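Local coordinates for protein amorpha-4,11-diene synthase (Artemisia annua, PDB 4GAX) that probably catalyses the metal-dependent cyclisation of farnesyl diphosphate to a sesquiterpene, at residues I376-C379 and G380-F383; L421-T424 and T425-G429. All blocks are in the same frame, centred on the assembly; numbering follows the deposited sequence.

Contact 1: I376-C379 and G380-F383; sequences IFNC and GKEF
F377 and N378 meet K381 in a local contact, one turn apart along the helix 374-399 in the metal-binding, all-helical domain of the terpene synthase fold, toward the periphery of the protein. The backbone repeat of the α-helix brings them together: G380 N donates to I376 O at 3.1 Å, nearly straight at 171°, and K381 N to F377 O at 2.8 Å. The next amide is held less firmly: E382 N makes weak bonds to N378 O and to C379 O.

The lysine chain runs extended through its first two torsions, which carries K381 CD past F377 CE2 at 4.0 Å. The bend at its third torsion (chi3 72°) then turns the ammonium end alongside the N378 amide, with K381 NZ 3.5 Å from N378 OD1, a loose polar approach. A long aliphatic chain with a charged end suits this border: its carbons cross the aromatic ring obliquely, and K381 also makes a cation-pi contact with W338. F377 itself is buried against Y361, E365 and L368 of helix 351-370. On another side of the helix, the F383 ring turns its edge to C379 O, with F383 CD2 3.3 Å away in the ring plane, and packs on helices 436-443 and 419-429. G380, lacking a side chain, adds no bulk at its buried position. E382 points its carboxylate to R389 in a salt bridge.

The chemistry is that of an amphipathic helix: F377 is buried and the F383 ring covers neighbouring helices, while K381 and E382 carry charge on the more exposed side, where the lysine probably gains from both the amide oxygen and the indole.

Contact 2: L421-T424 and T425-G429; sequences LLTT and TCYLG
T423 and Y427 run alongside one another in the same direction, one turn apart on helix 419-429, a short buried α-helix of the terpene synthase metal-binding domain. The methyl T423 CG2 touches Y427 CE2 at 3.7 Å. It can do so because CG2 stands anti to the backbone N, leaving OG1 (chi1 -63°) to bond back to A419 O. Threonine suits this place, since its hydroxyl is satisfied by a carbonyl one turn back and its methyl is spent on packing. The tyrosine ring continues away from the helix to an edge-to-face contact with F439, and its hydroxyl bonds to A438 O. T424, with OG1 set instead between the backbone N and the carbonyl carbon (chi1 58°), bonds to N420 O and rests its side chain on F383, F439 and A442.

L421 and T425 meet at a slant, L421 CD1 approaching T425 OG1 at 3.8 Å. T425 packs on L305 and V308 and L421 on V312 of helix 299-322, L421 also reaching V384 and F387 of helix 374-399. Two donors of T425 grip L421 O: the amide N at 2.7 Å, and OG1 at 2.8 Å from above the carbonyl plane, 47° out of it.

How the contacts relate
Contact 2 is core, with all its touching residues buried, whereas contact 1 is partly buried and farther out, its centre about 23 Å from the centre of the chain, against about 14 Å for contact 2. Each belongs to a single helix, 374-399 and 419-429, and these two helices pack directly: L428 CD2 lies 3.3 Å from I376 O and near the CA atoms of F377 and G380, while F383 CB meets T424 OG1 at 3.5 Å. Helix 436-443 touches both. Their chemistry follows their depth. In 376-383 charged ends find partners at the border with solvent; in 421-429 hydroxyls are taken up by helix carbonyls, leaving methyl and aromatic surfaces for neighbouring helices.

Contact 1: I376-C379 and G380-F383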
loop_
_atom_site.group_PDB
_atom_site.type_symbol
_atom_site.label_atom_id
_atom_site.label_comp_id
_atom_site.label_asym_id
_atom_site.label_seq_id
_atom_site.Cartn_x
_atom_site.Cartn_y
_atom_site.Cartn_z
ATOM N N ILE A 376 -9.351 -19.846 11.608
ATOM C CA ILE A 376 -8.699 -18.686 11.016
ATOM C C ILE A 376 -8.152 -17.775 12.116
ATOM O O ILE A 376 -7.051 -17.236 11.987
ATOM C CB ILE A 376 -9.648 -17.942 10.039
ATOM C CG1 ILE A 376 -9.553 -18.585 8.651
ATOM C CG2 ILE A 376 -9.318 -16.449 9.943
ATOM C CD1 ILE A 376 -10.893 -18.877 8.020
ATOM N N PHE A 377 -8.881 -17.623 13.218
ATOM C CA PHE A 377 -8.313 -16.831 14.307
ATOM C C PHE A 377 -7.033 -17.474 14.849
ATOM O O PHE A 377 -6.028 -16.790 15.080
ATOM C CB PHE A 377 -9.298 -16.593 15.460
ATOM C CG PHE A 377 -8.665 -15.884 16.626
ATOM C CD1 PHE A 377 -8.480 -14.506 16.594
ATOM C CD2 PHE A 377 -8.191 -16.598 17.718
ATOM C CE1 PHE A 377 -7.866 -13.846 17.645
ATOM C CE2 PHE A 377 -7.572 -15.944 18.774
ATOM C CZ PHE A 377 -7.406 -14.565 18.732
ATOM N N ASN A 378 -7.067 -18.788 15.053
ATOM C CA ASN A 378 -5.939 -19.470 15.665
ATOM C C ASN A 378 -4.718 -19.452 14.754
ATOM O O ASN A 378 -3.591 -19.370 15.228
ATOM C CB ASN A 378 -6.305 -20.906 16.063
ATOM C CG ASN A 378 -7.223 -20.958 17.271
ATOM O OD1 ASN A 378 -7.152 -20.106 18.163
ATOM N ND2 ASN A 378 -8.092 -21.964 17.308
ATOM N N CYS A 379 -4.943 -19.537 13.448
ATOM C CA CYS A 379 -3.848 -19.378 12.502
ATOM C C CYS A 379 -3.227 -17.991 12.635
ATOM O O CYS A 379 -2.009 -17.867 12.760
ATOM C CB CYS A 379 -4.320 -19.631 11.067
ATOM S SG CYS A 379 -4.658 -21.386 10.714
ATOM N N GLY A 380 -4.066 -16.953 12.635
ATOM C CA GLY A 380 -3.591 -15.585 12.823
ATOM C C GLY A 380 -2.821 -15.399 14.126
ATOM O O GLY A 380 -1.753 -14.779 14.154
ATOM N N LYS A 381 -3.361 -15.943 15.209
ATOM C CA LYS A 381 -2.772 -15.769 16.536
ATOM C C LYS A 381 -1.308 -16.193 16.588
ATOM O O LYS A 381 -0.475 -15.510 17.192
ATOM C CB LYS A 381 -3.575 -16.556 17.576
ATOM C CG LYS A 381 -2.942 -16.563 18.968
ATOM C CD LYS A 381 -3.909 -17.124 20.008
ATOM C CE LYS A 381 -4.092 -18.626 19.843
ATOM N NZ LYS A 381 -5.063 -19.177 20.836
ATOM N N GLU A 382 -0.997 -17.316 15.948
ATOM C CA GLU A 382 0.368 -17.845 15.960
ATOM C C GLU A 382 1.344 -16.866 15.294
ATOM O O GLU A 382 2.499 -16.757 15.698
ATOM C CB GLU A 382 0.402 -19.208 15.260
ATOM C CG GLU A 382 1.775 -19.842 15.138
ATOM C CD GLU A 382 2.373 -20.250 16.478
ATOM O OE1 GLU A 382 1.618 -20.391 17.468
ATOM O OE2 GLU A 382 3.608 -20.434 16.531
ATOM N N PHE A 383 0.877 -16.141 14.287
ATOM C CA PHE A 383 1.728 -15.144 13.645
ATOM C C PHE A 383 2.029 -13.990 14.593
ATOM O O PHE A 383 3.094 -13.372 14.525
ATOM C CB PHE A 383 1.063 -14.606 12.380
ATOM C CG PHE A 383 1.259 -15.483 11.170
ATOM C CD1 PHE A 383 2.325 -15.267 10.304
ATOM C CD2 PHE A 383 0.383 -16.522 10.904
ATOM C CE1 PHE A 383 2.510 -16.063 9.188
ATOM C CE2 PHE A 383 0.560 -17.325 9.782
ATOM C CZ PHE A 383 1.628 -17.094 8.926
#

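Contact 2: L421-T424 and T425-G429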
loop_
_atom_site.group_PDB
_atom_site.type_symbol
_atom_site.label_atom_id
_atom_site.label_comp_id
_atom_site.label_asym_id
_atom_site.label_seq_id
_atom_site.Cartn_x
_atom_site.Cartn_y
_atom_site.Cartn_z
ATOM N N LEU A 421 2.984 -10.337 9.911
ATOM C CA LEU A 421 1.928 -9.953 10.848
ATOM C C LEU A 421 0.864 -9.069 10.189
ATOM O O LEU A 421 -0.341 -9.344 10.294
ATOM C CB LEU A 421 2.526 -9.278 12.086
ATOM C CG LEU A 421 1.524 -8.763 13.128
ATOM C CD1 LEU A 421 0.630 -9.893 13.597
ATOM C CD2 LEU A 421 2.246 -8.150 14.317
ATOM N N LEU A 422 1.307 -8.024 9.490
ATOM C CA LEU A 422 0.382 -7.143 8.787
ATOM C C LEU A 422 -0.433 -7.898 7.747
ATOM O O LEU A 422 -1.624 -7.628 7.581
ATOM C CB LEU A 422 1.120 -5.973 8.126
ATOM C CG LEU A 422 1.845 -5.035 9.100
ATOM C CD1 LEU A 422 2.477 -3.869 8.350
ATOM C CD2 LEU A 422 0.903 -4.535 10.196
ATOM N N THR A 423 0.203 -8.829 7.041
ATOM C CA THR A 423 -0.509 -9.622 6.033
ATOM C C THR A 423 -1.603 -10.480 6.671
ATOM O O THR A 423 -2.761 -10.473 6.245
ATOM C CB THR A 423 0.447 -10.565 5.265
ATOM O OG1 THR A 423 1.417 -9.794 4.547
ATOM C CG2 THR A 423 -0.329 -11.444 4.280
ATOM N N THR A 424 -1.242 -11.220 7.705
ATOM C CA THR A 424 -2.225 -12.071 8.347
ATOM C C THR A 424 -3.251 -11.271 9.162
ATOM O O THR A 424 -4.357 -11.769 9.422
ATOM C CB THR A 424 -1.563 -13.171 9.194
ATOM O OG1 THR A 424 -0.714 -12.568 10.175
ATOM C CG2 THR A 424 -0.724 -14.094 8.288
ATOM N N THR A 425 -2.897 -10.051 9.568
ATOM C CA THR A 425 -3.887 -9.195 10.238
ATOM C C THR A 425 -4.955 -8.818 9.218
ATOM O O THR A 425 -6.153 -8.703 9.553
ATOM C CB THR A 425 -3.272 -7.920 10.834
ATOM O OG1 THR A 425 -2.332 -8.267 11.862
ATOM C CG2 THR A 425 -4.362 -7.035 11.445
ATOM N N CYS A 426 -4.535 -8.631 7.965
ATOM C CA CYS A 426 -5.507 -8.429 6.877
ATOM C C CYS A 426 -6.373 -9.667 6.661
ATOM O O CYS A 426 -7.565 -9.548 6.339
ATOM C CB CYS A 426 -4.816 -8.064 5.561
ATOM S SG CYS A 426 -4.191 -6.357 5.547
ATOM N N TYR A 427 -5.772 -10.853 6.808
ATOM C CA TYR A 427 -6.540 -12.086 6.696
ATOM C C TYR A 427 -7.690 -12.070 7.711
ATOM O O TYR A 427 -8.842 -12.371 7.378
ATOM C CB TYR A 427 -5.673 -13.311 6.980
ATOM C CG TYR A 427 -4.746 -13.756 5.864
ATOM C CD1 TYR A 427 -4.232 -15.048 5.859
ATOM C CD2 TYR A 427 -4.344 -12.886 4.852
ATOM C CE1 TYR A 427 -3.373 -15.482 4.868
ATOM C CE2 TYR A 427 -3.476 -13.320 3.843
ATOM C CZ TYR A 427 -2.998 -14.618 3.863
ATOM O OH TYR A 427 -2.143 -15.074 2.881
ATOM N N LEU A 428 -7.372 -11.729 8.956
ATOM C CA LEU A 428 -8.372 -11.758 10.023
ATOM C C LEU A 428 -9.472 -10.742 9.758
ATOM O O LEU A 428 -10.642 -11.012 10.028
ATOM C CB LEU A 428 -7.730 -11.477 11.386
ATOM C CG LEU A 428 -6.741 -12.530 11.882
ATOM C CD1 LEU A 428 -6.362 -12.258 13.347
ATOM C CD2 LEU A 428 -7.350 -13.914 11.734
ATOM N N GLY A 429 -9.093 -9.578 9.227
ATOM C CA GLY A 429 -10.050 -8.522 8.944
ATOM C C GLY A 429 -10.906 -8.859 7.735
ATOM O O GLY A 429 -12.022 -8.356 7.603
#